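Local coordinates for protein alkaline phosphatase D (Bacillus subtilis, PDB 2YEQ) that hydrolyses phosphate esters, acting as a phosphodiesterase and alkaline phosphatase through an active site that holds iron(III) and calcium, at residues 123-128 / 150-155; 130-135 / 408-413; 170-175 / 186-191. All blocks are in the same frame, centred on the assembly; numbering follows the deposited sequence.

Contact 1: 123-128 / 150-155; sequences SCQQYE and GDYIYE. With FE (Fe (III) ion), chain B; CA (calcium ion), chain C.
C124, D151 and Y154 converge on one iron(III) ion, with C124 SG 2.5 Å, D151 OD2 2.1 Å and Y154 OH 2.0 Å from the iron. D151 OD2 also lies 2.5 Å from the calcium; H211 is a further polar partner of its carboxylate, and Y154 OH hydrogen-bonds to S412 OG. Backbone bonds tie the two loops: C124 N to G150 O, and the longer Q125 N to D151 O at 3.3 Å. Q125 CG sits between the backbone N and the carbonyl carbon (chi1 56°), the chain runs extended beyond it (chi2 -157°), and NE2 meets Y152 O at 2.8 Å, on a lone pair but bent to 132° at the hydrogen, while lying over the centre of the Y152 ring; OE1 is taken by Y135 OH. A leucine in place of Q125 would probably leave Y152 O and Y135 OH without their amide mates. Q126 lays CG over the Y154 face, 3.6 Å from the ring centroid, and its amide is bound at both ends by E128. With H382 at the iron and D209, D210 and D380 at the calcium, these loops build an iron- and calcium-containing active site, its metal-bridging aspartate characteristic of calcineurin-like phosphoesterases.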
loop_
_atom_site.group_PDB
_atom_site.type_symbol
_atom_site.label_atom_id
_atom_site.label_comp_id
_atom_site.label_asym_id
_atom_site.label_seq_id
_atom_site.Cartn_x
_atom_site.Cartn_y
_atom_site.Cartn_z
ATOM N N SER A 123 -1.232 1.229 -4.380
ATOM C CA SER A 123 -2.288 0.615 -3.566
ATOM C C SER A 123 -3.383 0.137 -4.473
ATOM O O SER A 123 -3.432 0.509 -5.647
ATOM C CB SER A 123 -2.844 1.658 -2.584
ATOM O OG SER A 123 -3.522 2.672 -3.287
ATOM N N CYS A 124 -4.285 -0.688 -3.934
ATOM C CA CYS A 124 -5.615 -0.904 -4.523
ATOM C C CYS A 124 -5.613 -1.550 -5.921
ATOM O O CYS A 124 -5.834 -0.912 -6.980
ATOM C CB CYS A 124 -6.466 0.376 -4.470
ATOM S SG CYS A 124 -6.853 0.966 -2.743
ATOM N N GLN A 125 -5.435 -2.862 -5.903
ATOM C CA GLN A 125 -5.263 -3.632 -7.128
ATOM C C GLN A 125 -6.325 -4.717 -7.330
ATOM O O GLN A 125 -5.990 -5.864 -7.617
ATOM C CB GLN A 125 -3.855 -4.228 -7.166
ATOM C CG GLN A 125 -3.446 -5.085 -5.981
ATOM C CD GLN A 125 -1.972 -5.161 -5.813
ATOM O OE1 GLN A 125 -1.248 -4.181 -6.072
ATOM N NE2 GLN A 125 -1.489 -6.310 -5.341
ATOM N N GLN A 126 -7.589 -4.325 -7.239
ATOM C CA GLN A 126 -8.711 -5.254 -7.400
ATOM C C GLN A 126 -8.465 -6.046 -8.704
ATOM O O GLN A 126 -8.484 -5.495 -9.790
ATOM C CB GLN A 126 -10.049 -4.515 -7.460
ATOM C CG GLN A 126 -11.202 -5.138 -6.664
ATOM C CD GLN A 126 -11.777 -6.425 -7.289
ATOM O OE1 GLN A 126 -11.046 -7.198 -7.855
ATOM N NE2 GLN A 126 -13.104 -6.640 -7.174
ATOM N N TYR A 127 -8.224 -7.342 -8.566
ATOM C CA TYR A 127 -7.850 -8.214 -9.688
ATOM C C TYR A 127 -8.887 -8.229 -10.776
ATOM O O TYR A 127 -8.561 -8.294 -11.987
ATOM C CB TYR A 127 -7.605 -9.624 -9.147
ATOM C CG TYR A 127 -7.166 -10.703 -10.120
ATOM C CD1 TYR A 127 -5.804 -10.907 -10.401
ATOM C CD2 TYR A 127 -8.089 -11.551 -10.707
ATOM C CE1 TYR A 127 -5.403 -11.919 -11.253
ATOM C CE2 TYR A 127 -7.687 -12.557 -11.571
ATOM C CZ TYR A 127 -6.356 -12.735 -11.840
ATOM O OH TYR A 127 -5.961 -13.733 -12.711
ATOM N N GLU A 128 -10.143 -8.126 -10.367
ATOM C CA GLU A 128 -11.240 -8.230 -11.316
ATOM C C GLU A 128 -11.433 -6.960 -12.147
ATOM O O GLU A 128 -12.051 -7.011 -13.224
ATOM C CB GLU A 128 -12.554 -8.489 -10.573
ATOM C CG GLU A 128 -12.545 -9.718 -9.660
ATOM C CD GLU A 128 -13.922 -9.927 -9.017
ATOM O OE1 GLU A 128 -14.482 -8.949 -8.401
ATOM O OE2 GLU A 128 -14.464 -11.042 -9.187
ATOM N N GLY A 150 -1.735 -0.674 0.730
ATOM C CA GLY A 150 -2.917 -1.505 1.118
ATOM C C GLY A 150 -3.807 -1.923 -0.034
ATOM O O GLY A 150 -3.637 -1.476 -1.173
ATOM N N ASP A 151 -4.800 -2.761 0.302
ATOM C CA ASP A 151 -5.676 -3.401 -0.629
ATOM C C ASP A 151 -4.834 -4.113 -1.697
ATOM O O ASP A 151 -5.102 -4.017 -2.879
ATOM C CB ASP A 151 -6.673 -2.431 -1.241
ATOM C CG ASP A 151 -7.689 -1.881 -0.230
ATOM O OD1 ASP A 151 -7.595 -2.190 0.966
ATOM O OD2 ASP A 151 -8.563 -1.075 -0.674
ATOM N N TYR A 152 -3.819 -4.825 -1.228
ATOM C CA TYR A 152 -3.028 -5.702 -2.079
ATOM C C TYR A 152 -3.841 -6.884 -2.607
ATOM O O TYR A 152 -3.589 -7.347 -3.726
ATOM C CB TYR A 152 -1.825 -6.193 -1.310
ATOM C CG TYR A 152 -0.787 -6.920 -2.123
ATOM C CD1 TYR A 152 -0.953 -8.257 -2.461
ATOM C CD2 TYR A 152 0.394 -6.281 -2.518
ATOM C CE1 TYR A 152 0.025 -8.949 -3.192
ATOM C CE2 TYR A 152 1.388 -6.976 -3.259
ATOM C CZ TYR A 152 1.184 -8.308 -3.588
ATOM O OH TYR A 152 2.132 -8.994 -4.307
ATOM N N ILE A 153 -4.777 -7.395 -1.793
ATOM C CA ILE A 153 -5.840 -8.284 -2.271
ATOM C C ILE A 153 -7.187 -7.708 -1.876
ATOM O O ILE A 153 -7.234 -6.809 -1.040
ATOM C CB ILE A 153 -5.754 -9.715 -1.678
ATOM C CG1 ILE A 153 -5.941 -9.690 -0.148
ATOM C CG2 ILE A 153 -4.429 -10.392 -2.067
ATOM C CD1 ILE A 153 -6.284 -11.068 0.462
ATOM N N TYR A 154 -8.255 -8.199 -2.516
ATOM C CA TYR A 154 -9.629 -7.940 -2.108
ATOM C C TYR A 154 -10.245 -9.311 -1.770
ATOM O O TYR A 154 -9.804 -10.345 -2.299
ATOM C CB TYR A 154 -10.447 -7.219 -3.194
ATOM C CG TYR A 154 -10.066 -5.755 -3.360
ATOM C CD1 TYR A 154 -8.811 -5.392 -3.881
ATOM C CD2 TYR A 154 -10.924 -4.747 -2.953
ATOM C CE1 TYR A 154 -8.436 -4.068 -4.016
ATOM C CE2 TYR A 154 -10.568 -3.393 -3.085
ATOM C CZ TYR A 154 -9.312 -3.064 -3.597
ATOM O OH TYR A 154 -8.946 -1.759 -3.754
ATOM N N GLU A 155 -11.262 -9.287 -0.917
ATOM C CA GLU A 155 -11.805 -10.492 -0.280
ATOM C C GLU A 155 -13.029 -11.077 -0.938
ATOM O O GLU A 155 -13.466 -12.192 -0.589
ATOM C CB GLU A 155 -12.102 -10.179 1.195
ATOM C CG GLU A 155 -13.443 -9.435 1.441
ATOM C CD GLU A 155 -13.323 -7.916 1.350
ATOM O OE1 GLU A 155 -12.307 -7.422 0.797
ATOM O OE2 GLU A 155 -14.265 -7.212 1.798
HETATM FE FE FE B . -9.083 -0.169 -2.554
HETATM CA CA CA C . -8.913 0.384 1.346
HETATM O O HOH W 1 -6.562 0.839 0.407
#

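Contact 2: 130-135 / 408-413; sequences GYYTAY and TSITSG
I410 and T411, on the loop that follows strand 400-406 and passes beside the iron site, pack against the start of helix 133-138 and the turn leading into it. I410 contributes the largest share of the buried surface. Its CG1 stands beside the backbone N, anti to the carbonyl carbon (chi1 -69°), and CD1 at the end of that branch touches A134 CB at 3.6 Å. The same methyl lies over one face of Y135, 4.0 Å from the ring centroid and 19° off the normal, displaced toward the rim. The other branch ends in CG2, which lies 4.0 Å from Y132 CD1, and A122 of strand 117-122 also packs on I410. T411 meets Y132 differently: its CG2 comes to the ring edge, in the plane, 3.8 Å from Y132 CD1. That methyl also presses on the backbone, 3.3 Å from Y131 O, and close enough to G130 that a CB there would be tight against it. T411 OG1 turns to Q126 O instead, and Y132 OH to Q125 O; with Y135 OH, all three polar ends are tied to the metal-binding loop.

No direct hydrogen bond joins the two segments. Water 2 takes that role, donating to Y131 O (2.7 Å) and to I410 O (2.9 Å) and accepting from A134 N at 3.0 Å. A backbone N-H in the first turn of the helix and two loop carbonyls are thereby satisfied by one molecule. The chemistry implies an apolar interface bridged by one water: methyl and ring contacts make up the meeting of loop and helix, while the hydroxyls of Y132, Y135 and T411 join both segments to loop 123-128.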
loop_
_atom_site.group_PDB
_atom_site.type_symbol
_atom_site.label_atom_id
_atom_site.label_comp_id
_atom_site.label_asym_id
_atom_site.label_seq_id
_atom_site.Cartn_x
_atom_site.Cartn_y
_atom_site.Cartn_z
ATOM N N GLY A 130 -9.222 -4.831 -13.574
ATOM C CA GLY A 130 -8.363 -4.594 -14.720
ATOM C C GLY A 130 -7.094 -5.393 -14.664
ATOM O O GLY A 130 -6.854 -6.133 -13.709
ATOM N N TYR A 131 -6.311 -5.232 -15.729
ATOM C CA TYR A 131 -4.989 -5.820 -15.872
ATOM C C TYR A 131 -3.971 -4.963 -15.147
ATOM O O TYR A 131 -4.170 -3.753 -14.955
ATOM C CB TYR A 131 -4.683 -6.049 -17.396
ATOM C CG TYR A 131 -5.646 -7.087 -17.924
ATOM C CD1 TYR A 131 -5.430 -8.452 -17.694
ATOM C CD2 TYR A 131 -6.849 -6.707 -18.509
ATOM C CE1 TYR A 131 -6.353 -9.411 -18.110
ATOM C CE2 TYR A 131 -7.777 -7.644 -18.906
ATOM C CZ TYR A 131 -7.526 -8.999 -18.699
ATOM O OH TYR A 131 -8.475 -9.903 -19.073
ATOM N N TYR A 132 -2.900 -5.611 -14.716
ATOM C CA TYR A 132 -1.808 -5.008 -13.975
ATOM C C TYR A 132 -0.709 -4.371 -14.869
ATOM O O TYR A 132 0.481 -4.373 -14.551
ATOM C CB TYR A 132 -1.204 -6.038 -13.019
ATOM C CG TYR A 132 -2.125 -6.490 -11.855
ATOM C CD1 TYR A 132 -3.308 -5.815 -11.534
ATOM C CD2 TYR A 132 -1.756 -7.572 -11.060
ATOM C CE1 TYR A 132 -4.124 -6.247 -10.465
ATOM C CE2 TYR A 132 -2.537 -7.995 -10.002
ATOM C CZ TYR A 132 -3.722 -7.343 -9.704
ATOM O OH TYR A 132 -4.467 -7.798 -8.630
ATOM N N THR A 133 -1.149 -3.730 -15.929
ATOM C CA THR A 133 -0.263 -2.935 -16.788
ATOM C C THR A 133 0.574 -1.937 -15.979
ATOM O O THR A 133 1.752 -1.710 -16.284
ATOM C CB THR A 133 -1.092 -2.190 -17.802
ATOM O OG1 THR A 133 -2.096 -3.075 -18.306
ATOM C CG2 THR A 133 -0.212 -1.630 -18.966
ATOM N N ALA A 134 -0.003 -1.360 -14.915
ATOM C CA ALA A 134 0.765 -0.439 -14.078
ATOM C C ALA A 134 2.067 -1.046 -13.599
ATOM O O ALA A 134 3.096 -0.356 -13.553
ATOM C CB ALA A 134 -0.070 0.092 -12.854
ATOM N N TYR A 135 2.040 -2.326 -13.212
ATOM C CA TYR A 135 3.241 -2.977 -12.709
ATOM C C TYR A 135 4.246 -3.343 -13.816
ATOM O O TYR A 135 5.447 -3.411 -13.563
ATOM C CB TYR A 135 2.895 -4.216 -11.891
ATOM C CG TYR A 135 2.380 -3.928 -10.496
ATOM C CD1 TYR A 135 3.137 -3.184 -9.610
ATOM C CD2 TYR A 135 1.142 -4.401 -10.068
ATOM C CE1 TYR A 135 2.696 -2.910 -8.333
ATOM C CE2 TYR A 135 0.680 -4.142 -8.764
ATOM C CZ TYR A 135 1.457 -3.397 -7.901
ATOM O OH TYR A 135 1.070 -3.108 -6.612
ATOM N N THR A 408 -3.537 7.226 -6.776
ATOM C CA THR A 408 -4.587 6.444 -7.397
ATOM C C THR A 408 -4.381 4.928 -7.191
ATOM O O THR A 408 -3.364 4.480 -6.676
ATOM C CB THR A 408 -4.626 6.761 -8.878
ATOM O OG1 THR A 408 -5.773 6.173 -9.489
ATOM C CG2 THR A 408 -3.312 6.340 -9.574
ATOM N N SER A 409 -5.353 4.159 -7.623
ATOM C CA SER A 409 -5.294 2.714 -7.526
ATOM C C SER A 409 -4.606 2.106 -8.768
ATOM O O SER A 409 -4.659 2.685 -9.863
ATOM C CB SER A 409 -6.705 2.200 -7.453
ATOM O OG SER A 409 -7.518 2.799 -8.452
ATOM N N ILE A 410 -3.979 0.952 -8.567
ATOM C CA ILE A 410 -3.404 0.140 -9.654
ATOM C C ILE A 410 -4.496 -0.277 -10.621
ATOM O O ILE A 410 -4.311 -0.189 -11.845
ATOM C CB ILE A 410 -2.665 -1.074 -9.069
ATOM C CG1 ILE A 410 -1.413 -0.625 -8.325
ATOM C CG2 ILE A 410 -2.361 -2.134 -10.137
ATOM C CD1 ILE A 410 -0.177 -0.251 -9.247
ATOM N N THR A 411 -5.642 -0.744 -10.095
ATOM C CA THR A 411 -6.813 -1.069 -10.913
ATOM C C THR A 411 -8.194 -0.736 -10.330
ATOM O O THR A 411 -9.146 -0.606 -11.074
ATOM C CB THR A 411 -6.889 -2.596 -11.176
ATOM O OG1 THR A 411 -6.729 -3.280 -9.923
ATOM C CG2 THR A 411 -5.794 -3.031 -12.197
ATOM N N SER A 412 -8.329 -0.680 -9.008
ATOM C CA SER A 412 -9.673 -0.614 -8.390
ATOM C C SER A 412 -10.438 0.560 -8.949
ATOM O O SER A 412 -9.913 1.681 -9.016
ATOM C CB SER A 412 -9.584 -0.489 -6.868
ATOM O OG SER A 412 -8.785 -1.512 -6.339
ATOM N N GLY A 413 -11.643 0.268 -9.426
ATOM C CA GLY A 413 -12.536 1.277 -9.974
ATOM C C GLY A 413 -12.592 1.311 -11.483
ATOM O O GLY A 413 -13.514 1.882 -12.057
HETATM O O HOH W 2 -2.769 -1.710 -13.799
#

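Contact 3: 170-175 / 186-191; sequences THNSAE and HAQYRS. With NA (sodium ion), chain D; EDO (1,2-ethanediol), chain S; EDO (1,2-ethanediol), chain F.
H171 and Q188, with Y189, make up the close part of this contact, where the loop before helix 179-190 folds back onto that helix's last turns. H171 NE2 and Y189 OH lie 2.7 Å apart in an almost straight hydrogen bond (177°), in which either may be the donor. The two rings approach rim to rim with their planes only 17° apart, neither covering the other's face, and NE2 sits at the edge of the tyrosine ring, near its plane. Y189 OH is also hydrogen-bonded to Y127 N, so two nitrogens grip this one oxygen.

Q188 works beside them with its amide. Its CG is anti to the backbone N (chi1 174°) and the chain runs extended beyond it, reaching across to the loop backbone. NE2 donates to T170 O at 2.9 Å, tilted from the carbonyl plane, while OE1 accepts from N172 N in a longer, bent bond of 3.3 Å. One amide thus spans H171, holding the residues before and after it. N172 OD1 comes near the same OE1 without bonding to it; its hydrogen-bond partner is R185 NE.

Beyond N172 the loop leaves the helix segment. T170 and A174 are exposed to solvent, and two 1,2-ethanediols, probably from the crystallisation liquor, take up H171 O and A174 N, the latter at 2.9 Å from its ethanediol O1. E175 holds a sodium ion, with OE2 2.2 Å from it and OE1 at a looser 2.9 Å; three waters, E214 and Q517 also serve the site. The final part of the connection between strand 145-148 and helix 179-190 thus folds back on the helix it leads into, held by Q188 and Y189, while E175, a few residues on, belongs to a sodium site.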
loop_
_atom_site.group_PDB
_atom_site.type_symbol
_atom_site.label_atom_id
_atom_site.label_comp_id
_atom_site.label_asym_id
_atom_site.label_seq_id
_atom_site.Cartn_x
_atom_site.Cartn_y
_atom_site.Cartn_z
ATOM N N THR A 170 -11.975 -12.449 -12.839
ATOM C CA THR A 170 -12.933 -13.013 -11.871
ATOM C C THR A 170 -12.208 -13.608 -10.690
ATOM O O THR A 170 -11.267 -14.393 -10.866
ATOM C CB THR A 170 -13.774 -14.124 -12.541
ATOM O OG1 THR A 170 -14.415 -13.575 -13.695
ATOM C CG2 THR A 170 -14.858 -14.671 -11.563
ATOM N N HIS A 171 -12.653 -13.279 -9.477
ATOM C CA HIS A 171 -12.084 -13.886 -8.304
ATOM C C HIS A 171 -12.232 -15.400 -8.343
ATOM O O HIS A 171 -13.161 -15.918 -8.951
ATOM C CB HIS A 171 -12.702 -13.290 -7.034
ATOM C CG HIS A 171 -12.079 -11.999 -6.623
ATOM N ND1 HIS A 171 -12.818 -10.922 -6.176
ATOM C CD2 HIS A 171 -10.783 -11.601 -6.608
ATOM C CE1 HIS A 171 -11.995 -9.921 -5.897
ATOM N NE2 HIS A 171 -10.755 -10.314 -6.128
ATOM N N ASN A 172 -11.280 -16.079 -7.710
ATOM C CA ASN A 172 -11.110 -17.531 -7.772
ATOM C C ASN A 172 -12.082 -18.304 -6.899
ATOM O O ASN A 172 -12.238 -19.510 -7.085
ATOM C CB ASN A 172 -9.690 -17.905 -7.326
ATOM C CG ASN A 172 -9.438 -17.648 -5.801
ATOM O OD1 ASN A 172 -9.598 -16.527 -5.299
ATOM N ND2 ASN A 172 -9.038 -18.686 -5.086
ATOM N N SER A 173 -12.730 -17.613 -5.956
ATOM C CA SER A 173 -13.568 -18.260 -4.963
ATOM C C SER A 173 -14.662 -17.331 -4.465
ATOM O O SER A 173 -14.663 -16.133 -4.755
ATOM C CB SER A 173 -12.707 -18.698 -3.781
ATOM O OG SER A 173 -12.284 -17.592 -2.968
ATOM N N ALA A 174 -15.605 -17.889 -3.711
ATOM C CA ALA A 174 -16.516 -17.079 -2.900
ATOM C C ALA A 174 -15.714 -16.246 -1.930
ATOM O O ALA A 174 -14.510 -16.437 -1.772
ATOM C CB ALA A 174 -17.516 -17.984 -2.108
ATOM N N GLU A 175 -16.399 -15.344 -1.235
ATOM C CA GLU A 175 -15.746 -14.498 -0.244
ATOM C C GLU A 175 -14.885 -15.324 0.683
ATOM O O GLU A 175 -15.347 -16.333 1.240
ATOM C CB GLU A 175 -16.775 -13.683 0.566
ATOM C CG GLU A 175 -16.098 -12.765 1.606
ATOM C CD GLU A 175 -17.051 -11.821 2.342
ATOM O OE1 GLU A 175 -18.274 -11.938 2.160
ATOM O OE2 GLU A 175 -16.581 -10.964 3.133
ATOM N N HIS A 186 -4.309 -14.761 -2.196
ATOM C CA HIS A 186 -2.935 -14.210 -2.383
ATOM C C HIS A 186 -2.248 -14.838 -3.599
ATOM O O HIS A 186 -1.614 -14.145 -4.384
ATOM C CB HIS A 186 -2.029 -14.357 -1.164
ATOM C CG HIS A 186 -2.212 -13.275 -0.140
ATOM N ND1 HIS A 186 -1.444 -12.156 0.073
ATOM C CD2 HIS A 186 -3.201 -13.167 0.726
ATOM C CE1 HIS A 186 -1.964 -11.455 1.084
ATOM N NE2 HIS A 186 -3.057 -12.034 1.465
ATOM N N ALA A 187 -2.401 -16.148 -3.768
ATOM C CA ALA A 187 -1.839 -16.833 -4.919
ATOM C C ALA A 187 -2.456 -16.361 -6.233
ATOM O O ALA A 187 -1.734 -16.228 -7.230
ATOM C CB ALA A 187 -1.985 -18.354 -4.755
ATOM N N GLN A 188 -3.766 -16.100 -6.262
ATOM C CA GLN A 188 -4.401 -15.624 -7.487
ATOM C C GLN A 188 -3.782 -14.305 -7.941
ATOM O O GLN A 188 -3.469 -14.141 -9.112
ATOM C CB GLN A 188 -5.904 -15.421 -7.330
ATOM C CG GLN A 188 -6.546 -14.785 -8.549
ATOM C CD GLN A 188 -8.053 -14.671 -8.456
ATOM O OE1 GLN A 188 -8.588 -14.273 -7.413
ATOM N NE2 GLN A 188 -8.754 -15.004 -9.557
ATOM N N TYR A 189 -3.674 -13.362 -7.010
ATOM C CA TYR A 189 -3.136 -12.021 -7.287
ATOM C C TYR A 189 -1.659 -12.073 -7.652
ATOM O O TYR A 189 -1.248 -11.476 -8.633
ATOM C CB TYR A 189 -3.346 -11.080 -6.065
ATOM C CG TYR A 189 -4.734 -10.458 -6.003
ATOM C CD1 TYR A 189 -5.873 -11.250 -5.977
ATOM C CD2 TYR A 189 -4.901 -9.084 -5.921
ATOM C CE1 TYR A 189 -7.134 -10.691 -5.913
ATOM C CE2 TYR A 189 -6.156 -8.507 -5.870
ATOM C CZ TYR A 189 -7.277 -9.319 -5.831
ATOM O OH TYR A 189 -8.531 -8.755 -5.799
ATOM N N ARG A 190 -0.880 -12.810 -6.862
ATOM C CA ARG A 190 0.559 -12.873 -6.991
ATOM C C ARG A 190 1.019 -13.691 -8.231
ATOM O O ARG A 190 2.182 -13.610 -8.614
ATOM C CB ARG A 190 1.152 -13.437 -5.701
ATOM C CG ARG A 190 2.655 -13.370 -5.545
ATOM C CD ARG A 190 3.138 -11.930 -5.664
ATOM N NE ARG A 190 4.241 -11.541 -4.810
ATOM C CZ ARG A 190 4.290 -11.587 -3.474
ATOM N NH1 ARG A 190 3.305 -12.086 -2.738
ATOM N NH2 ARG A 190 5.391 -11.182 -2.854
ATOM N N SER A 191 0.104 -14.447 -8.841
ATOM C CA SER A 191 0.375 -15.227 -10.046
ATOM C C SER A 191 0.535 -14.325 -11.287
ATOM O O SER A 191 0.990 -14.778 -12.325
ATOM C CB SER A 191 -0.810 -16.177 -10.333
ATOM O OG SER A 191 -0.765 -17.261 -9.450
HETATM NA NA NA D . -18.112 -9.375 3.460
HETATM C C1 EDO S . -15.111 -21.306 -2.756
HETATM O O1 EDO S . -15.856 -20.789 -3.876
HETATM C C2 EDO S . -15.272 -20.430 -1.513
HETATM O O2 EDO S . -14.430 -20.910 -0.457
HETATM C C1 EDO F . -15.479 -19.243 -8.583
HETATM O O1 EDO F . -15.061 -18.314 -9.590
HETATM C C2 EDO F . -16.673 -18.704 -7.818
HETATM O O2 EDO F . -17.145 -19.702 -6.915
HETATM O O HOH W 3 -19.373 -10.652 4.749
HETATM O O HOH W 4 -19.225 -7.489 4.117
HETATM O O HOH W 5 -16.859 -8.004 2.188
#

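In the fold
Contacts 1 and 2 are buried, their centres 9 Å apart; contact 3, about 18 Å from the centre of the chain, has a buried middle but a rim that is exposed at T170 and partly so at N172. Contact 1 is dominated by metal ligation and direct hydrogen bonds, contact 2 by methyl and ring packing with a water bridge, contact 3 by polar side chains gripping a loop backbone. Segment 123-128 touches both others: S412 and T411 lean on it from contact 2, and E128 binds H171 N of contact 3. Y132 and Y189 bring contacts 2 and 3 together directly. Along the chain, contact 3 is nested within the loop that contact 2 closes.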